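Local coordinates for protein Beta/alpha-amylase (Paenibacillus polymyxa, PDB 3VOC) that hydrolyses alpha-1,4-glucosidic linkages of starch, this chain being the family 14 beta-amylase part that removes maltose from non-reducing chain ends, at residues V42-V47 against I78-C83. Residues are numbered along the deposited sequence; the frame is centred on the assembly and turned at random.
Sequences VWWGYV and ISTHKC
Parallel pairing at the C-terminal ends of the second and third strands of the TIM barrel, extended past the strand ends by Trp43 and Trp44 packing on the turn after strand 73-79, joins 42-47 to 78-83. Ser79 brackets Trp43: its N donates to Val42 O (2.8 Å), and its O receives Trp44 N at 2.9 Å in a nearly straight bond (170°). That second bond engages the first turn of helix 44-47, where Trp43 is the N-cap residue; a water then links Gly45 N to His81 O.

Trp43, with CG anti to the carbonyl carbon (chi1 -66°), points its six-membered ring at residues 79-83. Cys83 CB covers one face, 3.5 Å from Trp43 CH2, in a CH-pi contact. His81 O meets the ring edge in plane, 3.4 Å from Trp43 CE3. The benzo edge also points at the His81 imidazole, planes at 69°, in an offset edge-to-face pair. ND1 of His81, a probable substrate-binding residue, is hydrogen-bonded to Ser157 OG; with the Trp43 edge this probably restrains the imidazole.

Trp44 and Thr80 side chains cross obliquely, and Trp44 NE1 hydrogen-bonds to the calcium ligand Glu48. Helix 127-144 packs on Ile78 and Thr80, helix 58-69 on Val42, and strand 92-93 on Trp43 and Cys83.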
loop_
_atom_site.group_PDB
_atom_site.type_symbol
_atom_site.label_atom_id
_atom_site.label_comp_id
_atom_site.label_asym_id
_atom_site.label_seq_id
_atom_site.Cartn_x
_atom_site.Cartn_y
_atom_site.Cartn_z
ATOM N N VAL A 42 6.772 10.756 -0.738
ATOM C CA VAL A 42 7.476 11.680 0.176
ATOM C C VAL A 42 8.154 10.769 1.184
ATOM O O VAL A 42 7.541 10.324 2.173
ATOM C CB VAL A 42 6.510 12.720 0.802
ATOM C CG1 VAL A 42 7.243 13.708 1.713
ATOM C CG2 VAL A 42 5.758 13.483 -0.317
ATOM N N TRP A 43 9.412 10.432 0.882
ATOM C CA TRP A 43 10.124 9.377 1.628
ATOM C C TRP A 43 10.447 9.778 3.078
ATOM O O TRP A 43 11.117 10.785 3.323
ATOM C CB TRP A 43 11.425 8.988 0.902
ATOM C CG TRP A 43 11.182 8.339 -0.418
ATOM C CD1 TRP A 43 11.374 8.886 -1.646
ATOM C CD2 TRP A 43 10.667 7.018 -0.638
ATOM N NE1 TRP A 43 11.020 7.986 -2.622
ATOM C CE2 TRP A 43 10.579 6.833 -2.032
ATOM C CE3 TRP A 43 10.262 5.977 0.215
ATOM C CZ2 TRP A 43 10.099 5.645 -2.612
ATOM C CZ3 TRP A 43 9.790 4.785 -0.360
ATOM C CH2 TRP A 43 9.714 4.632 -1.763
ATOM N N TRP A 44 9.997 8.974 4.037
ATOM C CA TRP A 44 10.366 9.205 5.432
ATOM C C TRP A 44 11.882 9.365 5.603
ATOM O O TRP A 44 12.355 10.258 6.337
ATOM C CB TRP A 44 9.847 8.064 6.311
ATOM C CG TRP A 44 9.743 8.427 7.780
ATOM C CD1 TRP A 44 9.921 9.685 8.354
ATOM C CD2 TRP A 44 9.393 7.546 8.850
ATOM N NE1 TRP A 44 9.717 9.606 9.707
ATOM C CE2 TRP A 44 9.389 8.312 10.040
ATOM C CE3 TRP A 44 9.076 6.171 8.919
ATOM C CZ2 TRP A 44 9.096 7.751 11.285
ATOM C CZ3 TRP A 44 8.767 5.623 10.143
ATOM C CH2 TRP A 44 8.782 6.411 11.321
ATOM N N GLY A 45 12.632 8.510 4.900
ATOM C CA GLY A 45 14.097 8.488 4.953
ATOM C C GLY A 45 14.740 9.779 4.465
ATOM O O GLY A 45 15.873 10.072 4.827
ATOM N N TYR A 46 14.015 10.535 3.635
ATOM C CA TYR A 46 14.473 11.830 3.141
ATOM C C TYR A 46 14.179 12.970 4.102
ATOM O O TYR A 46 14.905 13.968 4.108
ATOM C CB TYR A 46 13.784 12.192 1.822
ATOM C CG TYR A 46 14.358 11.582 0.561
ATOM C CD1 TYR A 46 15.242 10.512 0.606
ATOM C CD2 TYR A 46 13.965 12.061 -0.701
ATOM C CE1 TYR A 46 15.752 9.932 -0.573
ATOM C CE2 TYR A 46 14.474 11.497 -1.882
ATOM C CZ TYR A 46 15.356 10.435 -1.809
ATOM O OH TYR A 46 15.850 9.857 -2.960
ATOM N N VAL A 47 13.089 12.864 4.859
ATOM C CA VAL A 47 12.565 14.043 5.542
ATOM C C VAL A 47 12.751 14.048 7.058
ATOM O O VAL A 47 12.567 15.076 7.683
ATOM C CB VAL A 47 11.065 14.317 5.199
ATOM C CG1 VAL A 47 10.866 14.436 3.688
ATOM C CG2 VAL A 47 10.146 13.209 5.778
ATOM N N ILE A 78 2.663 10.122 1.976
ATOM C CA ILE A 78 3.570 10.141 3.129
ATOM C C ILE A 78 4.189 8.735 3.282
ATOM O O ILE A 78 3.609 7.825 3.884
ATOM C CB ILE A 78 2.882 10.632 4.408
ATOM C CG1 ILE A 78 2.104 11.935 4.141
ATOM C CG2 ILE A 78 3.933 10.798 5.541
ATOM C CD1 ILE A 78 2.950 13.093 3.531
ATOM N N SER A 79 5.362 8.564 2.694
ATOM C CA SER A 79 5.897 7.223 2.445
ATOM C C SER A 79 6.794 6.742 3.585
ATOM O O SER A 79 8.018 6.894 3.531
ATOM C CB SER A 79 6.649 7.210 1.119
ATOM O OG SER A 79 5.736 7.468 0.078
ATOM N N THR A 80 6.145 6.193 4.610
ATOM C CA THR A 80 6.777 5.619 5.793
ATOM C C THR A 80 7.179 4.156 5.489
ATOM O O THR A 80 6.879 3.210 6.251
ATOM C CB THR A 80 5.792 5.651 6.959
ATOM O OG1 THR A 80 4.532 5.143 6.511
ATOM C CG2 THR A 80 5.583 7.098 7.457
ATOM N N HIS A 81 7.825 3.965 4.344
ATOM C CA HIS A 81 8.345 2.654 3.994
ATOM C C HIS A 81 9.698 2.812 3.320
ATOM O O HIS A 81 10.078 3.918 2.935
ATOM C CB HIS A 81 7.350 1.859 3.128
ATOM C CG HIS A 81 6.955 2.543 1.854
ATOM N ND1 HIS A 81 5.950 3.483 1.794
ATOM C CD2 HIS A 81 7.397 2.383 0.584
ATOM C CE1 HIS A 81 5.806 3.891 0.546
ATOM N NE2 HIS A 81 6.674 3.239 -0.207
ATOM N N LYS A 82 10.425 1.704 3.218
ATOM C CA LYS A 82 11.760 1.681 2.649
ATOM C C LYS A 82 11.674 1.498 1.142
ATOM O O LYS A 82 10.781 0.800 0.654
ATOM C CB LYS A 82 12.562 0.531 3.296
ATOM C CG LYS A 82 13.826 0.108 2.547
ATOM C CD LYS A 82 14.777 -0.703 3.445
ATOM C CE LYS A 82 14.224 -2.070 3.807
ATOM N NZ LYS A 82 15.272 -2.901 4.500
ATOM N N CYS A 83 12.581 2.142 0.409
ATOM C CA CYS A 83 12.771 1.823 -1.002
ATOM C C CYS A 83 14.033 0.980 -1.130
ATOM O O CYS A 83 15.118 1.423 -0.728
ATOM C CB CYS A 83 12.901 3.090 -1.856
ATOM S SG CYS A 83 12.555 2.828 -3.604
HETATM O O HOH W 1 11.906 5.798 3.881
#